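Local atomic coordinates of putative oxidoreductase molybdopterin-binding subunit (Sulfolobus tokodaii, PDB entry 4ZOH), a protein that probably serves as the large, molybdopterin-binding subunit of an oxidoreductase of the xanthine dehydrogenase and aldehyde oxidase family, holding a pterin cytosine dinucleotide cofactor. Residues Ile82-Asp87 against Ala229-Met234; Leu179-Ser184 against His189-Asn194; Lys258-Glu263 against Glu344-Ile349; Ala314-Tyr319 against Asn374-Thr379. All blocks are in the same frame, centred on the assembly; numbering follows the deposited sequence.

Interaction 1. Residues Ile82-Asp87 against Ala229-Met234; sequences IVIAKD and AKLALM
L231 on the helix side meets I82 and I84 on the strand side, and a single methyl, L231 CD1, does all of the touching. Coming along A229-M234, K230 is the first to note, its side chain packing on I60 of a loop beside the contact rather than on the strand. L231 follows, buried and with its CB directed at the sheet. Its CG stands anti to the carbonyl carbon (chi1 -66°), and from there the branch sends CD1 toward the strand. I82 and L231 reach for each other tip to tip, CG2 of I82 lying 3.6 Å from CD1 of L231. I84, two residues on and on the same face of the strand, approaches differently: its chain slides past the leucine in the opposite direction, and its CD1 comes to 4.1 Å from CD1 of L231. No hydrogen bond joins the segments; the leucine methyl is simply held by two isoleucines. One turn later, M234 turns its side chain to F55 of the neighbouring strand. The contact joins strand 79-85 of the hammerhead domain to helix 223-235 of the molybdopterin cofactor-binding region. The strand runs between strands 54-56 and 32-38, and the helix lies against one face of this sheet, L231 also touching I60 and F55, while helix 88-95 packs on V83 from the other face.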
loop_
_atom_site.group_PDB
_atom_site.type_symbol
_atom_site.label_atom_id
_atom_site.label_comp_id
_atom_site.label_asym_id
_atom_site.label_seq_id
_atom_site.Cartn_x
_atom_site.Cartn_y
_atom_site.Cartn_z
ATOM N N ILE A 82 4.466 19.563 16.634
ATOM C CA ILE A 82 3.955 18.413 15.840
ATOM C C ILE A 82 3.397 17.383 16.816
ATOM O O ILE A 82 4.114 17.002 17.758
ATOM C CB ILE A 82 5.026 17.717 14.991
ATOM C CG1 ILE A 82 5.907 18.685 14.225
ATOM C CG2 ILE A 82 4.351 16.721 14.054
ATOM C CD1 ILE A 82 7.258 18.939 14.836
ATOM N N VAL A 83 2.131 16.969 16.647
ATOM C CA VAL A 83 1.621 15.931 17.456
ATOM C C VAL A 83 1.493 14.665 16.607
ATOM O O VAL A 83 1.253 14.757 15.356
ATOM C CB VAL A 83 0.320 16.263 18.159
ATOM C CG1 VAL A 83 0.426 17.623 18.928
ATOM C CG2 VAL A 83 -0.901 16.244 17.247
ATOM N N ILE A 84 1.630 13.502 17.287
ATOM C CA ILE A 84 1.464 12.157 16.666
ATOM C C ILE A 84 0.439 11.309 17.426
ATOM O O ILE A 84 0.459 11.241 18.669
ATOM C CB ILE A 84 2.804 11.433 16.504
ATOM C CG1 ILE A 84 3.847 12.442 15.986
ATOM C CG2 ILE A 84 2.635 10.159 15.625
ATOM C CD1 ILE A 84 4.975 11.942 15.123
ATOM N N ALA A 85 -0.523 10.733 16.715
ATOM C CA ALA A 85 -1.492 9.888 17.403
ATOM C C ALA A 85 -1.922 8.701 16.511
ATOM O O ALA A 85 -1.509 8.585 15.348
ATOM C CB ALA A 85 -2.704 10.701 17.875
ATOM N N LYS A 86 -2.760 7.850 17.069
ATOM C CA LYS A 86 -3.213 6.632 16.442
ATOM C C LYS A 86 -4.020 6.912 15.218
ATOM O O LYS A 86 -3.989 6.095 14.318
ATOM C CB LYS A 86 -4.054 5.854 17.455
ATOM C CG LYS A 86 -4.947 4.723 16.964
ATOM C CD LYS A 86 -6.174 4.531 17.868
ATOM C CE LYS A 86 -6.553 3.062 17.999
ATOM N NZ LYS A 86 -7.024 2.680 19.374
ATOM N N ASP A 87 -4.799 8.002 15.223
ATOM C CA ASP A 87 -5.581 8.431 14.041
ATOM C C ASP A 87 -5.894 9.930 14.057
ATOM O O ASP A 87 -5.604 10.621 15.056
ATOM C CB ASP A 87 -6.844 7.586 13.867
ATOM C CG ASP A 87 -7.948 8.023 14.722
ATOM O OD1 ASP A 87 -7.798 8.798 15.670
ATOM O OD2 ASP A 87 -9.016 7.590 14.442
ATOM N N ALA A 229 9.186 14.099 7.158
ATOM C CA ALA A 229 10.226 13.271 6.678
ATOM C C ALA A 229 11.305 12.991 7.780
ATOM O O ALA A 229 11.763 11.851 7.960
ATOM C CB ALA A 229 10.819 13.912 5.500
ATOM N N LYS A 230 11.649 14.035 8.509
ATOM C CA LYS A 230 12.604 13.975 9.562
ATOM C C LYS A 230 12.023 13.130 10.729
ATOM O O LYS A 230 12.687 12.289 11.249
ATOM C CB LYS A 230 12.878 15.412 10.037
ATOM C CG LYS A 230 13.644 15.459 11.365
ATOM C CD LYS A 230 15.105 15.149 11.034
ATOM C CE LYS A 230 16.062 16.038 11.843
ATOM N NZ LYS A 230 17.078 15.075 12.300
ATOM N N LEU A 231 10.794 13.390 11.139
ATOM C CA LEU A 231 10.121 12.490 12.043
ATOM C C LEU A 231 10.081 11.006 11.658
ATOM O O LEU A 231 10.207 10.135 12.558
ATOM C CB LEU A 231 8.729 12.975 12.371
ATOM C CG LEU A 231 8.670 14.280 13.166
ATOM C CD1 LEU A 231 7.244 14.768 13.175
ATOM C CD2 LEU A 231 9.190 14.089 14.595
ATOM N N ALA A 232 9.944 10.712 10.341
ATOM C CA ALA A 232 9.851 9.331 9.924
ATOM C C ALA A 232 11.169 8.622 10.213
ATOM O O ALA A 232 11.111 7.461 10.595
ATOM C CB ALA A 232 9.463 9.176 8.441
ATOM N N LEU A 233 12.322 9.287 10.000
ATOM C CA LEU A 233 13.634 8.726 10.401
ATOM C C LEU A 233 13.711 8.311 11.877
ATOM O O LEU A 233 14.282 7.290 12.227
ATOM C CB LEU A 233 14.814 9.666 10.092
ATOM C CG LEU A 233 14.846 10.278 8.695
ATOM C CD1 LEU A 233 16.150 11.010 8.557
ATOM C CD2 LEU A 233 14.634 9.274 7.595
ATOM N N MET A 234 13.082 9.105 12.707
ATOM C CA MET A 234 13.104 8.901 14.120
ATOM C C MET A 234 12.093 7.838 14.571
ATOM O O MET A 234 12.429 6.983 15.357
ATOM C CB MET A 234 12.813 10.247 14.809
ATOM C CG MET A 234 13.500 10.404 16.137
ATOM S SD MET A 234 12.662 11.635 17.115
ATOM C CE MET A 234 12.260 10.551 18.500
#

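Interaction 2. Residues Leu179-Ser184 against His189-Asn194; sequences LTFYSS and HYLRRN
L191 projects from the helix onto the strand, and its CD2 methyl settles against both F181 and S183. The tight part is at the serine: CB of S183 stands 3.4 Å from CD2 of L191, closer than two carbons usually pack, and the hydroxyl oxygen S183 OG is 3.7 Å from the same methyl. The leucine's CG lies anti to its backbone N (chi1 175°), an extended start that carries the branch across to the sheet. F181 gives a gentler contact. Its side chain crosses that of L191 at about a right angle, and CD2 of the ring comes to 3.8 Å from CD2 of the leucine, approached obliquely. Although OG of S183 lies beside a methyl, its polar needs are met elsewhere, by a hydrogen bond to E225.

The looser side of the helix is formed by the partly exposed Y190 and R193, which do not touch this strand: R193 forms a salt bridge with D477, and the Y190 ring meets that of W482. R192 is a separate case, a buried residue on the flank that packs on V206 and makes a salt bridge to D430 of the second subunit.

Strand 179-183, helix 188-199 and strand 204-207 form a beta-alpha-beta unit in which the two strands are parallel neighbours. L191 and F181 both pack on V206, strand 170-174 borders F181 on the other side, and helix 223-235 presents A229 to the phenylalanine and E225 to L191.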
loop_
_atom_site.group_PDB
_atom_site.type_symbol
_atom_site.label_atom_id
_atom_site.label_comp_id
_atom_site.label_asym_id
_atom_site.label_seq_id
_atom_site.Cartn_x
_atom_site.Cartn_y
_atom_site.Cartn_z
ATOM N N LEU A 179 14.183 6.012 3.114
ATOM C CA LEU A 179 12.937 6.753 3.283
ATOM C C LEU A 179 12.088 6.640 2.026
ATOM O O LEU A 179 12.529 7.013 0.956
ATOM C CB LEU A 179 13.185 8.244 3.511
ATOM C CG LEU A 179 11.985 9.178 3.793
ATOM C CD1 LEU A 179 11.095 8.703 4.900
ATOM C CD2 LEU A 179 12.493 10.597 4.021
ATOM N N THR A 180 10.868 6.137 2.165
ATOM C CA THR A 180 9.882 6.297 1.035
ATOM C C THR A 180 8.895 7.386 1.436
ATOM O O THR A 180 8.402 7.333 2.552
ATOM C CB THR A 180 9.185 4.972 0.706
ATOM O OG1 THR A 180 10.192 4.028 0.327
ATOM C CG2 THR A 180 8.223 5.135 -0.433
ATOM N N PHE A 181 8.688 8.384 0.568
ATOM C CA PHE A 181 7.873 9.597 0.869
ATOM C C PHE A 181 6.834 9.831 -0.229
ATOM O O PHE A 181 7.236 10.088 -1.396
ATOM C CB PHE A 181 8.795 10.866 0.880
ATOM C CG PHE A 181 8.212 12.029 1.683
ATOM C CD1 PHE A 181 8.333 12.083 3.061
ATOM C CD2 PHE A 181 7.563 13.088 1.055
ATOM C CE1 PHE A 181 7.781 13.148 3.807
ATOM C CE2 PHE A 181 7.043 14.162 1.782
ATOM C CZ PHE A 181 7.156 14.201 3.160
ATOM N N TYR A 182 5.527 9.728 0.101
ATOM C CA TYR A 182 4.462 10.013 -0.886
ATOM C C TYR A 182 3.981 11.417 -0.583
ATOM O O TYR A 182 3.816 11.748 0.571
ATOM C CB TYR A 182 3.268 9.089 -0.755
ATOM C CG TYR A 182 3.528 7.603 -0.868
ATOM C CD1 TYR A 182 3.173 6.904 -2.046
ATOM C CD2 TYR A 182 4.078 6.891 0.205
ATOM C CE1 TYR A 182 3.328 5.532 -2.120
ATOM C CE2 TYR A 182 4.254 5.518 0.121
ATOM C CZ TYR A 182 3.882 4.873 -1.038
ATOM O OH TYR A 182 4.104 3.554 -1.107
ATOM N N SER A 183 3.708 12.212 -1.597
ATOM C CA SER A 183 3.292 13.547 -1.302
ATOM C C SER A 183 2.438 14.092 -2.423
ATOM O O SER A 183 2.702 13.812 -3.636
ATOM C CB SER A 183 4.527 14.479 -1.108
ATOM O OG SER A 183 4.130 15.807 -0.709
ATOM N N SER A 184 1.497 14.930 -2.024
ATOM C CA SER A 184 0.702 15.665 -2.978
ATOM C C SER A 184 1.592 16.809 -3.417
ATOM O O SER A 184 1.599 17.880 -2.829
ATOM C CB SER A 184 -0.643 16.137 -2.366
ATOM O OG SER A 184 -1.426 16.803 -3.357
ATOM N N HIS A 189 10.684 14.200 -8.255
ATOM C CA HIS A 189 12.126 14.237 -8.369
ATOM C C HIS A 189 12.682 15.470 -7.687
ATOM O O HIS A 189 13.712 15.360 -7.006
ATOM C CB HIS A 189 12.524 14.146 -9.844
ATOM C CG HIS A 189 11.768 13.084 -10.588
ATOM N ND1 HIS A 189 12.125 11.748 -10.541
ATOM C CD2 HIS A 189 10.676 13.155 -11.399
ATOM C CE1 HIS A 189 11.284 11.043 -11.295
ATOM N NE2 HIS A 189 10.401 11.870 -11.831
ATOM N N TYR A 190 11.959 16.588 -7.791
ATOM C CA TYR A 190 12.324 17.832 -7.117
ATOM C C TYR A 190 12.116 17.773 -5.594
ATOM O O TYR A 190 13.002 18.147 -4.820
ATOM C CB TYR A 190 11.597 19.040 -7.729
ATOM C CG TYR A 190 11.955 20.351 -7.101
ATOM C CD1 TYR A 190 13.288 20.822 -7.098
ATOM C CD2 TYR A 190 10.963 21.141 -6.543
ATOM C CE1 TYR A 190 13.603 22.047 -6.498
ATOM C CE2 TYR A 190 11.250 22.361 -5.951
ATOM C CZ TYR A 190 12.568 22.810 -5.951
ATOM O OH TYR A 190 12.783 24.003 -5.336
ATOM N N LEU A 191 10.982 17.226 -5.164
ATOM C CA LEU A 191 10.790 16.938 -3.750
ATOM C C LEU A 191 11.909 15.972 -3.232
ATOM O O LEU A 191 12.431 16.156 -2.166
ATOM C CB LEU A 191 9.370 16.445 -3.442
ATOM C CG LEU A 191 9.096 15.997 -2.008
ATOM C CD1 LEU A 191 9.255 17.296 -1.163
ATOM C CD2 LEU A 191 7.661 15.514 -1.890
ATOM N N ARG A 192 12.279 14.969 -3.996
ATOM C CA ARG A 192 13.346 14.143 -3.525
ATOM C C ARG A 192 14.670 14.957 -3.285
ATOM O O ARG A 192 15.308 14.803 -2.235
ATOM C CB ARG A 192 13.631 13.037 -4.504
ATOM C CG ARG A 192 14.633 12.064 -3.926
ATOM C CD ARG A 192 15.020 11.005 -4.927
ATOM N NE ARG A 192 16.350 10.548 -4.539
ATOM C CZ ARG A 192 17.493 11.145 -4.921
ATOM N NH1 ARG A 192 17.471 12.204 -5.757
ATOM N NH2 ARG A 192 18.674 10.675 -4.454
ATOM N N ARG A 193 15.043 15.804 -4.253
ATOM C CA ARG A 193 16.204 16.652 -4.099
ATOM C C ARG A 193 16.079 17.528 -2.857
ATOM O O ARG A 193 17.047 17.683 -2.135
ATOM C CB ARG A 193 16.456 17.468 -5.322
ATOM C CG ARG A 193 17.128 16.697 -6.412
ATOM C CD ARG A 193 17.495 17.617 -7.584
ATOM N NE ARG A 193 16.302 18.171 -8.289
ATOM C CZ ARG A 193 15.594 17.523 -9.239
ATOM N NH1 ARG A 193 15.865 16.268 -9.587
ATOM N NH2 ARG A 193 14.587 18.135 -9.843
ATOM N N ASN A 194 14.901 18.070 -2.588
ATOM C CA ASN A 194 14.701 18.880 -1.411
ATOM C C ASN A 194 14.893 18.044 -0.139
ATOM O O ASN A 194 15.507 18.495 0.822
ATOM C CB ASN A 194 13.350 19.572 -1.418
ATOM C CG ASN A 194 13.265 20.671 -2.475
ATOM O OD1 ASN A 194 14.298 21.214 -2.864
ATOM N ND2 ASN A 194 12.017 20.996 -2.966
#

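Interaction 3. Residues Lys258-Glu263 against Glu344-Ile349; sequences KKLKFE and ERIVNI
I346 lies flat over one face of the F262 ring, and this pairing is the heart of the contact. CG1 of I346 sits 3.6 Å from the centroid of the F262 ring and only 3° off its normal, a CH-pi contact almost exactly above the centre. The two side chains slide past each other in opposite directions, which brings the isoleucine's terminal CD1 back toward the root of the ring, 3.8 Å from CG of F262. The phenylalanine's CG stands between backbone N and carbonyl carbon (chi1 79°), and the ring is thereby presented broadside to the helix. L260 comes in at about a right angle to I346, its CD2 meeting CD1 of I346 at 4.1 Å. At the far tip of the ring, CZ of F262 reaches CD1 of I349 at 4.2 Å, obliquely.

Strand 258-263 and helix 344-349 have axes 10.8 Å apart at closest, running at 39° to each other. The charged groups find partners outside the contact: K259 and K261 with E112, the buried R345 with E687. No hydrogen bond crosses the interface; hydrophobic burial and dispersion, including the CH-pi contact, hold this part of helix 336-353 against strand 254-266.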
loop_
_atom_site.group_PDB
_atom_site.type_symbol
_atom_site.label_atom_id
_atom_site.label_comp_id
_atom_site.label_asym_id
_atom_site.label_seq_id
_atom_site.Cartn_x
_atom_site.Cartn_y
_atom_site.Cartn_z
ATOM N N LYS A 258 0.921 42.113 -5.168
ATOM C CA LYS A 258 1.861 43.125 -5.687
ATOM C C LYS A 258 1.171 44.454 -6.017
ATOM O O LYS A 258 0.044 44.464 -6.493
ATOM C CB LYS A 258 2.638 42.609 -6.890
ATOM C CG LYS A 258 3.293 41.284 -6.633
ATOM C CD LYS A 258 3.963 40.755 -7.851
ATOM C CE LYS A 258 4.784 39.542 -7.436
ATOM N NZ LYS A 258 3.816 38.487 -6.933
ATOM N N LYS A 259 1.863 45.559 -5.755
ATOM C CA LYS A 259 1.375 46.944 -5.906
ATOM C C LYS A 259 2.265 47.691 -6.897
ATOM O O LYS A 259 3.521 47.665 -6.757
ATOM C CB LYS A 259 1.479 47.652 -4.544
ATOM C CG LYS A 259 0.599 48.893 -4.386
ATOM C CD LYS A 259 0.899 49.681 -3.114
ATOM C CE LYS A 259 -0.191 49.459 -2.126
ATOM N NZ LYS A 259 -0.066 50.532 -1.121
ATOM N N LEU A 260 1.665 48.356 -7.891
ATOM C CA LEU A 260 2.454 49.245 -8.779
ATOM C C LEU A 260 2.046 50.708 -8.621
ATOM O O LEU A 260 0.862 51.049 -8.848
ATOM C CB LEU A 260 2.371 48.831 -10.248
ATOM C CG LEU A 260 3.269 49.628 -11.162
ATOM C CD1 LEU A 260 4.729 49.250 -10.943
ATOM C CD2 LEU A 260 2.875 49.322 -12.605
ATOM N N LYS A 261 3.004 51.544 -8.159
ATOM C CA LYS A 261 2.906 53.034 -8.187
ATOM C C LYS A 261 3.469 53.355 -9.548
ATOM O O LYS A 261 4.657 53.051 -9.821
ATOM C CB LYS A 261 3.781 53.706 -7.121
ATOM C CG LYS A 261 3.766 53.075 -5.714
ATOM C CD LYS A 261 2.677 53.639 -4.796
ATOM C CE LYS A 261 2.860 53.285 -3.322
ATOM N NZ LYS A 261 3.999 54.042 -2.717
ATOM N N PHE A 262 2.631 53.887 -10.448
ATOM C CA PHE A 262 3.089 54.043 -11.861
ATOM C C PHE A 262 2.930 55.486 -12.326
ATOM O O PHE A 262 2.130 56.234 -11.792
ATOM C CB PHE A 262 2.388 53.048 -12.840
ATOM C CG PHE A 262 0.982 53.465 -13.242
ATOM C CD1 PHE A 262 0.768 54.392 -14.290
ATOM C CD2 PHE A 262 -0.117 52.981 -12.554
ATOM C CE1 PHE A 262 -0.515 54.826 -14.613
ATOM C CE2 PHE A 262 -1.401 53.376 -12.893
ATOM C CZ PHE A 262 -1.601 54.292 -13.936
ATOM N N GLU A 263 3.663 55.856 -13.363
ATOM C CA GLU A 263 3.360 57.068 -14.055
ATOM C C GLU A 263 3.594 56.727 -15.489
ATOM O O GLU A 263 4.626 56.156 -15.830
ATOM C CB GLU A 263 4.253 58.241 -13.560
ATOM C CG GLU A 263 4.520 59.352 -14.588
ATOM C CD GLU A 263 5.257 60.575 -14.019
ATOM O OE1 GLU A 263 4.854 61.738 -14.342
ATOM O OE2 GLU A 263 6.225 60.384 -13.238
ATOM N N GLU A 344 -1.892 46.201 -18.975
ATOM C CA GLU A 344 -3.227 46.213 -19.619
ATOM C C GLU A 344 -4.206 47.122 -18.909
ATOM O O GLU A 344 -5.052 47.767 -19.554
ATOM C CB GLU A 344 -3.775 44.804 -19.818
ATOM C CG GLU A 344 -2.940 43.952 -20.708
ATOM C CD GLU A 344 -2.903 44.540 -22.118
ATOM O OE1 GLU A 344 -4.009 44.610 -22.723
ATOM O OE2 GLU A 344 -1.784 44.966 -22.568
ATOM N N ARG A 345 -4.067 47.290 -17.611
ATOM C CA ARG A 345 -4.839 48.312 -16.959
ATOM C C ARG A 345 -4.387 49.747 -17.355
ATOM O O ARG A 345 -5.218 50.618 -17.674
ATOM C CB ARG A 345 -4.767 48.134 -15.466
ATOM C CG ARG A 345 -5.491 46.862 -14.952
ATOM C CD ARG A 345 -6.996 46.964 -15.159
ATOM N NE ARG A 345 -7.541 48.081 -14.405
ATOM C CZ ARG A 345 -8.136 49.151 -14.936
ATOM N NH1 ARG A 345 -8.343 49.225 -16.265
ATOM N NH2 ARG A 345 -8.579 50.120 -14.111
ATOM N N ILE A 346 -3.079 49.979 -17.335
ATOM C CA ILE A 346 -2.501 51.265 -17.655
ATOM C C ILE A 346 -3.003 51.653 -19.073
ATOM O O ILE A 346 -3.515 52.725 -19.206
ATOM C CB ILE A 346 -0.937 51.215 -17.559
ATOM C CG1 ILE A 346 -0.492 51.296 -16.070
ATOM C CG2 ILE A 346 -0.279 52.362 -18.348
ATOM C CD1 ILE A 346 0.912 50.752 -15.875
ATOM N N VAL A 347 -2.856 50.758 -20.075
ATOM C CA VAL A 347 -3.313 50.955 -21.450
ATOM C C VAL A 347 -4.797 51.413 -21.491
ATOM O O VAL A 347 -5.158 52.344 -22.254
ATOM C CB VAL A 347 -3.131 49.680 -22.284
ATOM C CG1 VAL A 347 -3.998 49.704 -23.540
ATOM C CG2 VAL A 347 -1.689 49.519 -22.736
ATOM N N ASN A 348 -5.647 50.821 -20.655
ATOM C CA ASN A 348 -7.041 51.239 -20.674
ATOM C C ASN A 348 -7.242 52.549 -19.972
ATOM O O ASN A 348 -8.158 53.333 -20.314
ATOM C CB ASN A 348 -7.988 50.183 -20.105
ATOM C CG ASN A 348 -8.570 49.287 -21.155
ATOM O OD1 ASN A 348 -7.917 48.857 -22.149
ATOM N ND2 ASN A 348 -9.855 49.046 -20.974
ATOM N N ILE A 349 -6.383 52.812 -18.987
ATOM C CA ILE A 349 -6.551 54.016 -18.192
ATOM C C ILE A 349 -6.224 55.172 -19.129
ATOM O O ILE A 349 -6.874 56.185 -19.096
ATOM C CB ILE A 349 -5.680 54.003 -16.908
ATOM C CG1 ILE A 349 -6.377 53.190 -15.835
ATOM C CG2 ILE A 349 -5.361 55.428 -16.446
ATOM C CD1 ILE A 349 -5.371 52.607 -14.898
#

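Interaction 4. Residues Ala314-Tyr319 against Asn374-Thr379; sequences ADIDAY and NIFGVT
F376 reaches from a turn to A314 and I316 on the strand, and its ring can be followed outward from CB. CG leaves CB anti to the carbonyl carbon (chi1 -74°), carrying the ring to the strand although the CB itself does not aim there. On one side of the ring, CE1 comes to 4.0 Å from the carbonyl O of A314; on the other, CE2 lies 4.1 Å from CG1 of I316. At the tip, CZ touches CB of A314 at 3.8 Å and CG1 of I316 at 3.9 Å, CG1 of I316 lying at the ring edge, near its plane. I375 backs this up: its CG2 lies over one ring face, toward the rim, and also meets CB of A314 at 4.1 Å.

OD1 of N374 reinforces the turn, accepting from N of F376 at 2.8 Å and from N of V378 at 2.9 Å, from opposite faces of the amide plane. Backbone bonds from G377 N to N374 O and from N374 N to V378 O also close it. The arrangement, which packs F376 on strand 313-321 and on V302 of helix 288-304, is an Asx turn combined with a type I beta turn, linking short strands 372-373 and 379-380.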
loop_
_atom_site.group_PDB
_atom_site.type_symbol
_atom_site.label_atom_id
_atom_site.label_comp_id
_atom_site.label_asym_id
_atom_site.label_seq_id
_atom_site.Cartn_x
_atom_site.Cartn_y
_atom_site.Cartn_z
ATOM N N ALA A 314 11.705 52.541 -19.859
ATOM C CA ALA A 314 11.049 52.391 -18.544
ATOM C C ALA A 314 12.065 52.344 -17.405
ATOM O O ALA A 314 13.186 51.906 -17.582
ATOM C CB ALA A 314 10.197 51.105 -18.528
ATOM N N ASP A 315 11.613 52.667 -16.231
ATOM C CA ASP A 315 12.461 52.723 -15.087
ATOM C C ASP A 315 11.596 52.290 -13.899
ATOM O O ASP A 315 10.816 53.090 -13.432
ATOM C CB ASP A 315 12.985 54.185 -14.905
ATOM C CG ASP A 315 13.958 54.353 -13.679
ATOM O OD1 ASP A 315 13.952 53.507 -12.746
ATOM O OD2 ASP A 315 14.735 55.344 -13.647
ATOM N N ILE A 316 11.743 51.038 -13.414
ATOM C CA ILE A 316 10.864 50.494 -12.322
ATOM C C ILE A 316 11.685 50.070 -11.127
ATOM O O ILE A 316 12.625 49.316 -11.235
ATOM C CB ILE A 316 10.025 49.250 -12.791
ATOM C CG1 ILE A 316 9.209 49.635 -14.065
ATOM C CG2 ILE A 316 9.105 48.744 -11.657
ATOM C CD1 ILE A 316 8.004 50.515 -13.792
ATOM N N ASP A 317 11.298 50.557 -9.982
ATOM C CA ASP A 317 12.057 50.316 -8.794
ATOM C C ASP A 317 11.330 49.133 -8.130
ATOM O O ASP A 317 10.202 49.301 -7.637
ATOM C CB ASP A 317 12.073 51.597 -7.906
ATOM C CG ASP A 317 13.001 51.459 -6.645
ATOM O OD1 ASP A 317 14.002 50.744 -6.722
ATOM O OD2 ASP A 317 12.732 52.099 -5.596
ATOM N N ALA A 318 11.940 47.931 -8.196
ATOM C CA ALA A 318 11.308 46.667 -7.618
ATOM C C ALA A 318 11.734 46.271 -6.187
ATOM O O ALA A 318 12.914 46.041 -5.930
ATOM C CB ALA A 318 11.500 45.481 -8.573
ATOM N N TYR A 319 10.770 46.192 -5.292
ATOM C CA TYR A 319 10.924 45.634 -3.952
ATOM C C TYR A 319 10.189 44.286 -3.724
ATOM O O TYR A 319 9.014 44.146 -4.109
ATOM C CB TYR A 319 10.338 46.589 -2.922
ATOM C CG TYR A 319 11.105 47.861 -2.755
ATOM C CD1 TYR A 319 10.862 48.954 -3.642
ATOM C CD2 TYR A 319 12.072 48.013 -1.723
ATOM C CE1 TYR A 319 11.554 50.138 -3.518
ATOM C CE2 TYR A 319 12.775 49.232 -1.575
ATOM C CZ TYR A 319 12.508 50.267 -2.482
ATOM O OH TYR A 319 13.116 51.464 -2.424
ATOM N N ASN A 374 11.937 42.959 -25.776
ATOM C CA ASN A 374 11.356 44.053 -24.990
ATOM C C ASN A 374 12.453 44.857 -24.245
ATOM O O ASN A 374 13.626 44.473 -24.206
ATOM C CB ASN A 374 10.150 43.584 -24.104
ATOM C CG ASN A 374 10.526 43.100 -22.657
ATOM O OD1 ASN A 374 11.670 43.144 -22.213
ATOM N ND2 ASN A 374 9.514 42.590 -21.931
ATOM N N ILE A 375 12.000 45.916 -23.610
ATOM C CA ILE A 375 12.792 46.922 -22.991
ATOM C C ILE A 375 13.592 46.374 -21.811
ATOM O O ILE A 375 14.701 46.897 -21.496
ATOM C CB ILE A 375 11.853 48.119 -22.664
ATOM C CG1 ILE A 375 12.440 49.440 -23.120
ATOM C CG2 ILE A 375 11.451 48.220 -21.202
ATOM C CD1 ILE A 375 12.849 49.483 -24.568
ATOM N N PHE A 376 13.061 45.318 -21.169
ATOM C CA PHE A 376 13.712 44.726 -20.014
ATOM C C PHE A 376 14.415 43.445 -20.386
ATOM O O PHE A 376 14.684 42.606 -19.521
ATOM C CB PHE A 376 12.726 44.513 -18.864
ATOM C CG PHE A 376 12.332 45.773 -18.146
ATOM C CD1 PHE A 376 13.241 46.817 -17.970
ATOM C CD2 PHE A 376 11.040 45.902 -17.579
ATOM C CE1 PHE A 376 12.860 47.980 -17.278
ATOM C CE2 PHE A 376 10.651 47.060 -16.909
ATOM C CZ PHE A 376 11.575 48.098 -16.737
ATOM N N GLY A 377 14.646 43.263 -21.682
ATOM C CA GLY A 377 15.447 42.163 -22.194
ATOM C C GLY A 377 14.733 40.844 -22.499
ATOM O O GLY A 377 15.401 39.860 -22.834
ATOM N N VAL A 378 13.392 40.788 -22.405
ATOM C CA VAL A 378 12.694 39.507 -22.747
ATOM C C VAL A 378 12.579 39.387 -24.277
ATOM O O VAL A 378 11.995 40.248 -24.935
ATOM C CB VAL A 378 11.277 39.463 -22.163
ATOM C CG1 VAL A 378 10.705 38.049 -22.299
ATOM C CG2 VAL A 378 11.269 39.966 -20.735
ATOM N N THR A 379 13.114 38.333 -24.839
ATOM C CA THR A 379 12.910 38.080 -26.256
ATOM C C THR A 379 11.607 37.298 -26.542
ATOM O O THR A 379 11.449 36.125 -26.160
ATOM C CB THR A 379 14.109 37.357 -26.856
ATOM O OG1 THR A 379 15.242 38.235 -26.746
ATOM C CG2 THR A 379 13.893 37.018 -28.372
#

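The four contacts fall into two spatial groups. Interactions 1 and 2 have centres 16 Å apart and share the seven-stranded mixed sheet; helix 223-235 joins them directly, A229 CB lying 3.6 Å from F181 CE1, and interaction 2 is nested in the loop that interaction 1 closes. Interactions 3 and 4, with centres 14 Å apart, share the five-stranded sheet, and their segments alternate along the chain. Between the groups, interactions 2 and 3 come no nearer than about 17 Å between nearest atoms. Interactions 1 and 2 precede 3 and 4, but the two sheets interleave: strands 129-138 and 149-161 come before 170-174 and 179-183, so the chain ties both sheets together.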